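Side-chain contacts in glycerol trinitrate reductase (Agrobacterium tumefaciens, PDB 5EPD), which belongs to the Old Yellow Enzyme family and probably reduces glycerol trinitrate with FMN as cofactor and a nicotinamide nucleotide as electron donor: residues I247-V252 with G301-R306; N224-M229 with Q264-Y269; G63-R68 with K104-A109; G58-G63 with G367-Y372; V130-N135 with T151-G156. All blocks are in the same frame, centred on the assembly; numbering follows the deposited sequence.

Contact 1. Residues I247-V252 with G301-R306; sequences IRISPV and GSLRRR
Pro251, just past the end of barrel strand 245-249, and Leu303, on helix 300-306, have their CA atoms 10.0 Å apart, a spacing that only side chains can bridge. One methyl does most of that work. Leu303 CD1 lies 3.9 Å from Pro251 CG, the two side chains passing each other in opposite directions, and 4.2 Å from Ile249 CD1, which it meets tip to tip. The Ile249 branch reaches so far because chi2 is extended (-179°), carrying CD1 straight out from the strand toward the helix. Isoleucine suits the strand, where its side chain also packs on Val284 of strand 281-284; the proline ring gives a rigid apolar flank where the chain leaves the barrel wall, and leucine is long enough to carry one methyl across to both. On the helix, polar side chains are turned to other tasks: Arg306 NE donates to Ser302 OG at 2.9 Å and a nearly straight 165°, with Ser302 OG lying in the guanidinium plane, while Arg306 NH1 pairs with Asp272 and Ser302 OG also bonds to Asp268. The meeting of strand and helix is thus wholly apolar and buried, held by van der Waals contact and exclusion of water.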
# COMPACT_ATOMS: atom_id res chain seq x y z
N ILE A 247 -3.35 0.91 8.03
CA ILE A 247 -3.27 2.02 7.11
C ILE A 247 -1.79 2.31 6.89
O ILE A 247 -0.97 2.09 7.80
CB ILE A 247 -4.02 3.25 7.67
CG1 ILE A 247 -4.08 4.38 6.65
CG2 ILE A 247 -3.37 3.75 8.95
CD1 ILE A 247 -4.91 5.54 7.12
N ARG A 248 -1.45 2.75 5.67
CA ARG A 248 -0.12 3.31 5.36
C ARG A 248 -0.21 4.84 5.23
O ARG A 248 -1.12 5.32 4.59
CB ARG A 248 0.40 2.74 4.04
CG ARG A 248 1.86 3.03 3.74
CD ARG A 248 2.35 2.32 2.46
NE ARG A 248 3.69 1.74 2.63
CZ ARG A 248 4.59 1.58 1.65
NH1 ARG A 248 4.33 1.97 0.42
NH2 ARG A 248 5.78 1.02 1.92
N ILE A 249 0.76 5.57 5.82
CA ILE A 249 0.90 7.02 5.65
C ILE A 249 2.35 7.42 5.38
O ILE A 249 3.29 6.70 5.71
CB ILE A 249 0.45 7.81 6.91
CG1 ILE A 249 1.34 7.45 8.11
CG2 ILE A 249 -1.01 7.52 7.20
CD1 ILE A 249 1.01 8.13 9.42
N SER A 250 2.51 8.59 4.81
CA SER A 250 3.81 9.13 4.44
C SER A 250 3.82 10.63 4.77
O SER A 250 3.58 11.46 3.87
CB SER A 250 4.03 8.93 2.93
OG SER A 250 3.03 9.60 2.15
N PRO A 251 4.03 10.99 6.06
CA PRO A 251 3.95 12.38 6.53
C PRO A 251 4.76 13.38 5.70
O PRO A 251 4.25 14.45 5.35
CB PRO A 251 4.52 12.30 7.95
CG PRO A 251 4.15 10.94 8.40
CD PRO A 251 4.32 10.06 7.18
N VAL A 252 6.01 13.02 5.40
CA VAL A 252 6.91 13.88 4.66
C VAL A 252 6.95 13.47 3.19
O VAL A 252 7.44 12.41 2.84
CB VAL A 252 8.32 13.81 5.26
CG1 VAL A 252 9.23 14.83 4.58
CG2 VAL A 252 8.27 14.08 6.76
N GLY A 301 8.70 9.70 16.45
CA GLY A 301 8.53 9.25 17.83
C GLY A 301 7.19 9.72 18.39
O GLY A 301 6.57 9.01 19.19
N SER A 302 6.76 10.91 17.95
CA SER A 302 5.44 11.43 18.29
C SER A 302 4.37 10.45 17.84
O SER A 302 3.51 10.08 18.64
CB SER A 302 5.20 12.81 17.64
OG SER A 302 3.88 13.31 17.88
N LEU A 303 4.44 10.04 16.57
CA LEU A 303 3.42 9.14 15.98
C LEU A 303 3.45 7.78 16.64
O LEU A 303 2.39 7.19 16.97
CB LEU A 303 3.65 8.96 14.46
CG LEU A 303 3.71 10.21 13.57
CD1 LEU A 303 3.72 9.80 12.12
CD2 LEU A 303 2.55 11.16 13.87
N ARG A 304 4.67 7.27 16.78
CA ARG A 304 4.94 6.06 17.56
C ARG A 304 4.34 6.10 18.98
O ARG A 304 3.73 5.13 19.43
CB ARG A 304 6.46 5.87 17.63
CG ARG A 304 6.92 4.71 18.48
CD ARG A 304 6.15 3.45 18.15
NE ARG A 304 6.94 2.25 18.40
CZ ARG A 304 6.44 1.03 18.50
NH1 ARG A 304 5.12 0.82 18.42
NH2 ARG A 304 7.26 -0.01 18.71
N ARG A 305 4.52 7.22 19.68
CA ARG A 305 3.94 7.39 21.00
C ARG A 305 2.41 7.39 20.97
O ARG A 305 1.76 6.75 21.79
CB ARG A 305 4.46 8.67 21.64
CG ARG A 305 5.72 8.47 22.44
CD ARG A 305 6.21 9.76 23.06
NE ARG A 305 7.44 10.18 22.39
CZ ARG A 305 7.57 11.27 21.62
NH1 ARG A 305 8.75 11.53 21.06
NH2 ARG A 305 6.55 12.11 21.42
N ARG A 306 1.83 8.10 20.01
CA ARG A 306 0.39 8.27 19.92
C ARG A 306 -0.33 7.00 19.56
O ARG A 306 -1.50 6.83 19.91
CB ARG A 306 0.05 9.31 18.88
CG ARG A 306 0.44 10.69 19.32
CD ARG A 306 0.38 11.69 18.18
NE ARG A 306 1.10 12.90 18.56
CZ ARG A 306 0.63 13.81 19.40
NH1 ARG A 306 -0.57 13.69 19.94
NH2 ARG A 306 1.37 14.87 19.67

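Contact 2. Residues N224-M229 with Q264-Y269; sequences NRARLM and QTQYDY
Neighbouring helices of the outer ring of the TIM barrel meet here: helix 263-276 packs beside the junction of helices 222-225 and 227-240, with Arg225 and Ala226 facing Gln266 and Tyr269. Two donors of Arg225 converge side-on on a single oxygen. Its NE lies 2.9 Å from Gln266 OE1 and its NH2 3.0 Å from the same atom, both hydrogen bonds somewhat bent (143° and 139°). The oxygen sits at the edge of the guanidinium, near its plane, whereas the amide stands almost perpendicular to that plane, at 84°. A bend at chi2 turns the Gln266 amide toward the arginine, and its other end is used too: NE2 bonds to Val222 O, so both ends fix the rotation of the amide. Glutamine suits the place because it accepts and donates at once. Ala226, small enough for close approach of the backbones, puts CB 3.7 Å from Gln266 NE2 and also 3.8 Å from Tyr269 CE2, at the edge of the tyrosine ring. Such side-by-side packing of helices that flank successive strands, here with strand 245-249 between them in the chain, is typical of the (beta/alpha)8 barrel.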
# COMPACT_ATOMS: atom_id res chain seq x y z
N ASN A 224 -10.65 18.86 9.07
CA ASN A 224 -11.37 18.68 7.84
C ASN A 224 -10.59 17.94 6.79
O ASN A 224 -11.14 17.04 6.16
CB ASN A 224 -11.77 20.03 7.29
CG ASN A 224 -12.97 20.59 8.00
OD1 ASN A 224 -13.39 20.05 9.03
ND2 ASN A 224 -13.56 21.64 7.43
N ARG A 225 -9.33 18.34 6.58
CA ARG A 225 -8.43 17.67 5.62
C ARG A 225 -8.28 16.17 5.93
O ARG A 225 -8.18 15.32 5.04
CB ARG A 225 -7.05 18.36 5.60
CG ARG A 225 -7.01 19.60 4.72
CD ARG A 225 -5.57 20.02 4.40
NE ARG A 225 -4.87 20.22 5.66
CZ ARG A 225 -4.93 21.33 6.39
NH1 ARG A 225 -5.63 22.39 5.98
NH2 ARG A 225 -4.27 21.39 7.54
N ALA A 226 -8.29 15.87 7.23
CA ALA A 226 -8.13 14.52 7.73
C ALA A 226 -9.41 13.68 7.67
O ALA A 226 -9.35 12.48 7.93
CB ALA A 226 -7.62 14.58 9.17
N ARG A 227 -10.55 14.29 7.32
CA ARG A 227 -11.86 13.62 7.46
C ARG A 227 -12.08 12.45 6.54
O ARG A 227 -12.65 11.45 6.96
CB ARG A 227 -13.03 14.61 7.27
CG ARG A 227 -14.41 14.01 7.61
CD ARG A 227 -15.52 15.04 7.49
NE ARG A 227 -15.11 16.38 7.96
CZ ARG A 227 -14.99 16.77 9.25
NH1 ARG A 227 -15.23 15.92 10.25
NH2 ARG A 227 -14.63 18.02 9.56
N LEU A 228 -11.69 12.55 5.29
CA LEU A 228 -11.94 11.42 4.39
C LEU A 228 -11.11 10.22 4.83
O LEU A 228 -11.66 9.12 4.97
CB LEU A 228 -11.67 11.78 2.94
CG LEU A 228 -12.07 10.73 1.90
CD1 LEU A 228 -13.57 10.49 1.92
CD2 LEU A 228 -11.60 11.17 0.52
N MET A 229 -9.82 10.42 5.08
CA MET A 229 -8.93 9.31 5.48
C MET A 229 -9.50 8.55 6.68
O MET A 229 -9.55 7.32 6.68
CB MET A 229 -7.50 9.81 5.80
CG MET A 229 -6.47 8.70 6.10
SD MET A 229 -4.81 9.32 6.46
CE MET A 229 -4.35 10.04 4.87
N GLN A 264 3.59 17.73 10.89
CA GLN A 264 3.59 17.27 12.27
C GLN A 264 2.20 17.41 12.94
O GLN A 264 1.65 16.44 13.48
CB GLN A 264 4.66 18.02 13.08
CG GLN A 264 4.96 17.35 14.42
CD GLN A 264 5.70 16.02 14.25
OE1 GLN A 264 6.84 16.00 13.81
NE2 GLN A 264 5.05 14.91 14.63
N THR A 265 1.63 18.62 12.89
CA THR A 265 0.29 18.86 13.40
C THR A 265 -0.71 17.95 12.69
O THR A 265 -1.57 17.33 13.33
CB THR A 265 -0.14 20.33 13.18
OG1 THR A 265 0.84 21.20 13.77
CG2 THR A 265 -1.51 20.60 13.80
N GLN A 266 -0.59 17.89 11.37
CA GLN A 266 -1.51 17.12 10.54
C GLN A 266 -1.51 15.65 10.95
O GLN A 266 -2.60 15.04 11.07
CB GLN A 266 -1.15 17.26 9.06
CG GLN A 266 -2.17 16.67 8.08
CD GLN A 266 -3.54 17.33 8.15
OE1 GLN A 266 -3.74 18.47 7.68
NE2 GLN A 266 -4.52 16.60 8.71
N TYR A 267 -0.31 15.09 11.16
CA TYR A 267 -0.18 13.62 11.32
C TYR A 267 -0.19 13.16 12.78
O TYR A 267 -0.51 11.99 13.04
CB TYR A 267 1.01 13.05 10.52
CG TYR A 267 0.67 12.90 9.05
CD1 TYR A 267 0.79 13.98 8.18
CD2 TYR A 267 0.17 11.70 8.55
CE1 TYR A 267 0.42 13.88 6.84
CE2 TYR A 267 -0.19 11.58 7.21
CZ TYR A 267 -0.07 12.68 6.36
OH TYR A 267 -0.42 12.60 5.04
N ASP A 268 0.12 14.06 13.71
CA ASP A 268 -0.16 13.83 15.13
C ASP A 268 -1.68 13.69 15.33
O ASP A 268 -2.14 12.79 16.06
CB ASP A 268 0.31 15.00 16.00
CG ASP A 268 1.80 15.06 16.16
OD1 ASP A 268 2.50 14.07 15.83
OD2 ASP A 268 2.28 16.11 16.62
N TYR A 269 -2.43 14.59 14.70
CA TYR A 269 -3.90 14.53 14.71
C TYR A 269 -4.44 13.21 14.15
O TYR A 269 -5.20 12.48 14.83
CB TYR A 269 -4.53 15.70 13.94
CG TYR A 269 -6.04 15.61 13.95
CD1 TYR A 269 -6.76 15.99 15.09
CD2 TYR A 269 -6.76 15.10 12.86
CE1 TYR A 269 -8.15 15.89 15.14
CE2 TYR A 269 -8.16 15.00 12.90
CZ TYR A 269 -8.85 15.40 14.04
OH TYR A 269 -10.24 15.33 14.13

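Contact 3. Residues G63-R68 with K104-A109; sequences GYYAQR and KKVTAA
Tyr65 and Ala66 of helix 61-66 meet Val106 and Ala109 of helix 97-112, two helices that follow each other round the outside of the (beta/alpha)8 barrel. The side chains that meet are apolar at their points of contact, and no polar bond joins the two segments. Val106 CG1 comes to 3.4 Å from Tyr65 CD2, a tight approach at a slant to the ring. This methyl is placed there by its chi1 of 179°, which sets it opposite the backbone N. Valine presents one methyl to the ring, and the tyrosine links helix to barrel: it also touches Ile74 and Ser76 of strand 73-80, and its hydroxyl bonds to Glu77. Aromatic contact within the helix adds to this: the edge of the Tyr64 ring is directed at a face of Tyr65, with Tyr64 CD2 3.7 Å above its centre. Polar bonds secure the end of the segment. Arg68 NH1 donates both to Tyr64 O and to Gln67 OE1, each near the guanidinium plane, so that a single nitrogen ties the last turn together. Backbone proximity is the remaining element. The CA atoms of Ala66 and Ala109 are 5.5 Å apart, which methyl side chains permit, and Ala66 CB lies 3.9 Å from Ala109 CB and 3.7 Å from Ala109 O.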
# COMPACT_ATOMS: atom_id res chain seq x y z
N GLY A 63 2.20 -17.41 -8.05
CA GLY A 63 3.59 -17.86 -7.93
C GLY A 63 4.55 -16.82 -7.34
O GLY A 63 5.39 -17.12 -6.47
N TYR A 64 4.43 -15.60 -7.85
CA TYR A 64 5.24 -14.47 -7.44
C TYR A 64 5.18 -14.28 -5.96
O TYR A 64 6.22 -14.20 -5.31
CB TYR A 64 4.72 -13.22 -8.18
CG TYR A 64 5.14 -11.89 -7.65
CD1 TYR A 64 6.46 -11.45 -7.79
CD2 TYR A 64 4.20 -11.01 -7.09
CE1 TYR A 64 6.84 -10.20 -7.36
CE2 TYR A 64 4.56 -9.75 -6.65
CZ TYR A 64 5.89 -9.35 -6.77
OH TYR A 64 6.29 -8.10 -6.34
N TYR A 65 3.96 -14.24 -5.42
CA TYR A 65 3.76 -14.01 -4.00
C TYR A 65 4.17 -15.22 -3.18
O TYR A 65 4.87 -15.07 -2.17
CB TYR A 65 2.31 -13.63 -3.68
CG TYR A 65 1.93 -12.20 -4.07
CD1 TYR A 65 2.49 -11.11 -3.41
CD2 TYR A 65 1.03 -11.95 -5.11
CE1 TYR A 65 2.15 -9.81 -3.76
CE2 TYR A 65 0.68 -10.65 -5.47
CZ TYR A 65 1.24 -9.59 -4.80
OH TYR A 65 0.88 -8.30 -5.15
N ALA A 66 3.78 -16.41 -3.62
CA ALA A 66 4.20 -17.67 -2.95
C ALA A 66 5.74 -17.87 -2.89
O ALA A 66 6.27 -18.35 -1.89
CB ALA A 66 3.52 -18.87 -3.59
N GLN A 67 6.44 -17.50 -3.96
CA GLN A 67 7.90 -17.40 -3.94
C GLN A 67 8.48 -16.55 -2.78
O GLN A 67 9.63 -16.75 -2.41
CB GLN A 67 8.40 -16.77 -5.24
CG GLN A 67 8.28 -17.63 -6.48
CD GLN A 67 9.03 -17.02 -7.64
OE1 GLN A 67 9.24 -15.80 -7.70
NE2 GLN A 67 9.46 -17.88 -8.58
N ARG A 68 7.72 -15.57 -2.29
CA ARG A 68 8.17 -14.61 -1.25
C ARG A 68 7.43 -14.80 0.07
O ARG A 68 7.53 -13.96 0.96
CB ARG A 68 7.94 -13.18 -1.76
CG ARG A 68 8.81 -12.90 -2.97
CD ARG A 68 8.36 -11.76 -3.88
NE ARG A 68 9.45 -11.60 -4.85
CZ ARG A 68 9.70 -12.46 -5.85
NH1 ARG A 68 8.88 -13.50 -6.09
NH2 ARG A 68 10.77 -12.27 -6.61
N LYS A 104 -8.19 -15.28 -4.90
CA LYS A 104 -8.32 -16.47 -4.03
C LYS A 104 -7.18 -17.43 -4.27
O LYS A 104 -6.63 -18.00 -3.33
CB LYS A 104 -9.64 -17.19 -4.24
CG LYS A 104 -10.81 -16.58 -3.50
CD LYS A 104 -12.09 -17.24 -3.99
CE LYS A 104 -13.29 -16.86 -3.14
NZ LYS A 104 -14.54 -17.14 -3.89
N LYS A 105 -6.82 -17.60 -5.53
CA LYS A 105 -5.70 -18.44 -5.88
C LYS A 105 -4.39 -17.92 -5.26
O LYS A 105 -3.54 -18.71 -4.85
CB LYS A 105 -5.57 -18.49 -7.38
CG LYS A 105 -6.79 -19.05 -8.11
CD LYS A 105 -6.33 -19.58 -9.47
CE LYS A 105 -7.46 -20.21 -10.26
NZ LYS A 105 -8.19 -19.16 -11.01
N VAL A 106 -4.24 -16.60 -5.20
CA VAL A 106 -3.03 -15.97 -4.66
C VAL A 106 -2.98 -16.10 -3.14
O VAL A 106 -1.95 -16.49 -2.60
CB VAL A 106 -2.94 -14.48 -5.06
CG1 VAL A 106 -1.70 -13.81 -4.47
CG2 VAL A 106 -2.96 -14.34 -6.58
N THR A 107 -4.08 -15.79 -2.45
CA THR A 107 -4.16 -16.00 -1.00
C THR A 107 -3.93 -17.48 -0.62
O THR A 107 -3.25 -17.79 0.35
CB THR A 107 -5.50 -15.48 -0.41
OG1 THR A 107 -6.61 -16.09 -1.10
CG2 THR A 107 -5.59 -13.94 -0.57
N ALA A 108 -4.48 -18.39 -1.42
CA ALA A 108 -4.26 -19.84 -1.26
C ALA A 108 -2.80 -20.22 -1.40
O ALA A 108 -2.28 -20.97 -0.56
CB ALA A 108 -5.07 -20.61 -2.30
N ALA A 109 -2.17 -19.73 -2.47
CA ALA A 109 -0.74 -20.03 -2.73
C ALA A 109 0.18 -19.55 -1.58
O ALA A 109 1.09 -20.26 -1.14
CB ALA A 109 -0.31 -19.41 -4.06

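Contact 4. Residues G58-G63 with G367-Y372; sequences GELTAG and GSAAGY
A type I beta turn, Gly58 to Thr61, leads into helix 61-66, and against it folds a loop of the C-terminal region, where Ala369 and Tyr372 meet Leu60 and Thr61. The polar link is a hydroxyl pair: Thr61 OG1 and Tyr372 OH are 2.7 Å apart, a hydrogen bond in which either could be the donor. Thr61 OG1 lies at the edge of the tyrosine ring, near its plane, as expected of a partner met through the phenol oxygen. The ring gets there because chi1 of Tyr372 is -171°, which swings CG opposite the backbone N and sends the phenol across to the turn. Threonine suits the place as the hydroxyl partner, and the bond draws its CB and CG2 close to the phenol oxygen as well. Leu60 covers the rest: its CB is 4.1 Å from Tyr372 CE2, and its CD1 reaches on to Ala369 CB at 3.8 Å, a light contact at the protein surface. Within the loop, Ser368 OG accepts from Ala370 N at 3.2 Å, forming an ST turn, and Tyr372 N bonds to Ala369 O; these bends bring Ala369 and the tyrosine to the same partner. Gly371, with its positive phi, suits the tight bend before Tyr372. The loop is fastened further by Arg48, which bonds to Gly371 O, and Arg50, which bonds to Ser368 O. Tyr372 also stacks on Tyr64, one turn along helix 61-66, while Ala62 of that helix rests on Val106 and Ala109 of helix 97-112.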
# COMPACT_ATOMS: atom_id res chain seq x y z
N GLY A 58 -2.84 -11.54 -12.91
CA GLY A 58 -2.26 -12.31 -14.01
C GLY A 58 -1.86 -13.71 -13.57
O GLY A 58 -1.73 -14.00 -12.38
N GLU A 59 -1.65 -14.58 -14.54
CA GLU A 59 -1.62 -16.01 -14.26
C GLU A 59 -0.40 -16.45 -13.49
O GLU A 59 -0.43 -17.49 -12.88
CB GLU A 59 -1.77 -16.84 -15.55
CG GLU A 59 -0.54 -16.91 -16.44
CD GLU A 59 -0.82 -17.71 -17.69
OE1 GLU A 59 -1.60 -17.23 -18.51
OE2 GLU A 59 -0.30 -18.84 -17.82
N LEU A 60 0.66 -15.64 -13.50
CA LEU A 60 1.89 -15.93 -12.75
C LEU A 60 1.97 -15.30 -11.36
O LEU A 60 2.95 -15.53 -10.62
CB LEU A 60 3.09 -15.42 -13.53
CG LEU A 60 3.19 -15.91 -14.97
CD1 LEU A 60 4.38 -15.20 -15.61
CD2 LEU A 60 3.30 -17.43 -15.03
N THR A 61 0.96 -14.51 -10.99
CA THR A 61 1.05 -13.68 -9.80
C THR A 61 0.97 -14.48 -8.49
O THR A 61 1.71 -14.19 -7.55
CB THR A 61 0.01 -12.56 -9.87
OG1 THR A 61 0.33 -11.70 -10.97
CG2 THR A 61 -0.00 -11.72 -8.60
N ALA A 62 0.11 -15.50 -8.44
CA ALA A 62 0.11 -16.44 -7.30
C ALA A 62 1.53 -16.91 -7.01
O ALA A 62 2.01 -16.79 -5.88
CB ALA A 62 -0.81 -17.64 -7.55
N GLY A 63 2.20 -17.41 -8.05
CA GLY A 63 3.59 -17.86 -7.93
C GLY A 63 4.55 -16.82 -7.34
O GLY A 63 5.39 -17.12 -6.47
N GLY A 367 5.36 -6.16 -18.39
CA GLY A 367 6.10 -7.30 -18.93
C GLY A 367 5.69 -8.70 -18.46
O GLY A 367 4.53 -8.99 -18.14
N SER A 368 6.68 -9.58 -18.43
CA SER A 368 6.43 -11.00 -18.36
C SER A 368 7.02 -11.56 -17.09
O SER A 368 7.40 -10.81 -16.18
CB SER A 368 7.12 -11.64 -19.56
OG SER A 368 8.53 -11.44 -19.45
N ALA A 369 7.12 -12.88 -17.05
CA ALA A 369 7.89 -13.58 -16.03
C ALA A 369 9.26 -12.96 -15.79
O ALA A 369 9.70 -12.90 -14.67
CB ALA A 369 8.06 -15.04 -16.42
N ALA A 370 9.95 -12.50 -16.83
CA ALA A 370 11.31 -12.03 -16.66
C ALA A 370 11.36 -10.73 -15.85
O ALA A 370 10.72 -9.72 -16.19
CB ALA A 370 11.98 -11.85 -18.01
N GLY A 371 12.15 -10.76 -14.79
CA GLY A 371 12.24 -9.64 -13.83
C GLY A 371 11.09 -9.60 -12.84
O GLY A 371 10.83 -8.55 -12.23
N TYR A 372 10.40 -10.74 -12.73
CA TYR A 372 9.20 -10.93 -11.90
C TYR A 372 9.39 -12.23 -11.07
O TYR A 372 9.71 -12.17 -9.85
CB TYR A 372 7.94 -11.01 -12.80
CG TYR A 372 6.56 -11.01 -12.08
CD1 TYR A 372 6.24 -10.04 -11.14
CD2 TYR A 372 5.56 -11.94 -12.42
CE1 TYR A 372 5.00 -10.02 -10.52
CE2 TYR A 372 4.31 -11.93 -11.80
CZ TYR A 372 4.04 -10.96 -10.85
OH TYR A 372 2.81 -10.90 -10.21

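Contact 5. Residues V130-N135 with T151-G156; sequences VNLQPN and TFVNNG
Asn131 is the first residue of 130-135 to touch the hairpin that holds Val153 and Asn154, and its ND2 donates to Asn154 OD1 at 2.9 Å. The hydrogen bond is bent (137°), yet the donor lies in the carbonyl plane of Asn154, on a lone pair of OD1, and the acceptor is near the Asn131 amide plane; the two amides are turned 67° from each other. The Asn131 CB also brushes Val153 CG2 at 4.1 Å. Leu132 comes next: its CG is 4.0 Å and its CD2 4.1 Å from the same valine methyl, which stands opposite the backbone N of Val153 (chi1, measured to CG1, is 58°) and so faces the loop. Leucine and valine thus make an apolar patch beside the polar asparagine pair. At Gln133 the chain doubles back, its N bonding to Val130 O, while its NE2 is held by Gln84 O and Ser128 OG. On the other side Asn154 and Asn155 both have positive phi, a conformation asparagine tolerates well, and the backbone bonds Val153 N to Gly156 O and Gly156 N to Val153 O close the turn. This is a type I' turn, typical of a tight two-residue beta hairpin, here joining strands 150-153 and 156-159.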
# COMPACT_ATOMS: atom_id res chain seq x y z
N VAL A 130 -7.02 10.08 -18.25
CA VAL A 130 -8.35 9.90 -18.88
C VAL A 130 -8.51 8.53 -19.54
O VAL A 130 -9.55 7.88 -19.42
CB VAL A 130 -8.70 11.05 -19.87
CG1 VAL A 130 -9.03 12.31 -19.11
CG2 VAL A 130 -7.57 11.33 -20.86
N ASN A 131 -7.46 8.07 -20.19
CA ASN A 131 -7.44 6.75 -20.80
C ASN A 131 -7.76 5.57 -19.86
O ASN A 131 -8.22 4.52 -20.32
CB ASN A 131 -6.09 6.50 -21.53
CG ASN A 131 -5.92 7.36 -22.77
OD1 ASN A 131 -6.81 8.14 -23.13
ND2 ASN A 131 -4.78 7.25 -23.43
N LEU A 132 -7.54 5.72 -18.55
CA LEU A 132 -7.84 4.62 -17.64
C LEU A 132 -9.21 4.78 -17.00
O LEU A 132 -9.75 3.82 -16.45
CB LEU A 132 -6.74 4.49 -16.56
CG LEU A 132 -5.31 4.27 -17.07
CD1 LEU A 132 -4.28 4.58 -15.99
CD2 LEU A 132 -5.13 2.85 -17.56
N GLN A 133 -9.77 6.00 -17.07
CA GLN A 133 -10.99 6.34 -16.32
C GLN A 133 -12.25 5.92 -17.06
O GLN A 133 -12.24 5.83 -18.30
CB GLN A 133 -11.05 7.85 -16.08
CG GLN A 133 -10.03 8.38 -15.09
CD GLN A 133 -10.32 7.95 -13.68
OE1 GLN A 133 -11.47 7.93 -13.24
NE2 GLN A 133 -9.27 7.57 -12.94
N PRO A 134 -13.35 5.67 -16.31
CA PRO A 134 -14.63 5.35 -16.96
C PRO A 134 -15.08 6.44 -17.93
O PRO A 134 -15.12 7.64 -17.58
CB PRO A 134 -15.61 5.21 -15.79
CG PRO A 134 -14.76 4.99 -14.59
CD PRO A 134 -13.47 5.70 -14.85
N ASN A 135 -15.40 6.01 -19.15
CA ASN A 135 -15.85 6.88 -20.24
C ASN A 135 -14.85 7.96 -20.63
O ASN A 135 -15.25 9.00 -21.16
CB ASN A 135 -17.19 7.53 -19.89
CG ASN A 135 -18.18 6.55 -19.30
OD1 ASN A 135 -18.34 5.44 -19.80
ND2 ASN A 135 -18.85 6.96 -18.24
N THR A 151 2.53 8.97 -15.24
CA THR A 151 2.04 7.64 -14.91
C THR A 151 2.35 6.72 -16.07
O THR A 151 2.84 7.18 -17.11
CB THR A 151 0.54 7.63 -14.58
OG1 THR A 151 0.15 6.31 -14.23
CG2 THR A 151 -0.30 8.12 -15.77
N PHE A 152 2.11 5.42 -15.87
CA PHE A 152 2.48 4.38 -16.81
C PHE A 152 1.17 3.98 -17.41
O PHE A 152 0.34 3.36 -16.74
CB PHE A 152 3.15 3.23 -16.06
CG PHE A 152 3.52 2.04 -16.91
CD1 PHE A 152 4.09 2.18 -18.17
CD2 PHE A 152 3.35 0.73 -16.40
CE1 PHE A 152 4.45 1.04 -18.93
CE2 PHE A 152 3.71 -0.39 -17.16
CZ PHE A 152 4.26 -0.23 -18.42
N VAL A 153 0.96 4.40 -18.66
CA VAL A 153 -0.28 4.17 -19.42
C VAL A 153 0.10 4.10 -20.91
O VAL A 153 1.12 4.68 -21.33
CB VAL A 153 -1.34 5.27 -19.12
CG1 VAL A 153 -0.80 6.64 -19.44
CG2 VAL A 153 -2.62 5.04 -19.89
N ASN A 154 -0.68 3.36 -21.70
CA ASN A 154 -0.33 3.10 -23.12
C ASN A 154 1.12 2.66 -23.27
O ASN A 154 1.81 3.12 -24.17
CB ASN A 154 -0.55 4.34 -24.02
CG ASN A 154 -1.94 4.94 -23.88
OD1 ASN A 154 -2.08 6.14 -23.60
ND2 ASN A 154 -2.97 4.11 -24.05
N ASN A 155 1.59 1.81 -22.36
CA ASN A 155 2.93 1.26 -22.41
C ASN A 155 4.05 2.29 -22.37
O ASN A 155 5.15 2.03 -22.89
CB ASN A 155 3.09 0.39 -23.66
CG ASN A 155 2.42 -0.96 -23.51
OD1 ASN A 155 2.56 -1.61 -22.47
ND2 ASN A 155 1.70 -1.39 -24.54
N GLY A 156 3.80 3.44 -21.77
CA GLY A 156 4.81 4.51 -21.75
C GLY A 156 4.51 5.41 -20.59
O GLY A 156 3.52 5.19 -19.90

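Overall arrangement
Followed from the N terminus, residues 58-63 start contact 4, which closes only when the chain returns at 367-372, joining the start of helix 61-66 to the loop after helix 346-352 and enclosing all the others. Within that span contact 3 (63-68 with 104-109) joins the helices after the first two barrel strands, sharing Gly63 with contact 4. Contact 5 then closes a short loop of 15 residues, tying the stretch after strand 117-122 to a hairpin. Contacts 2 and 1 follow, across the chain's centre from contacts 3 and 4, their segments alternating: contact 2 joins helices 222-225 and 227-240 to helix 263-276, contact 1 strand 245-249 to helix 300-306, and they touch through helices 263-276 and 300-306.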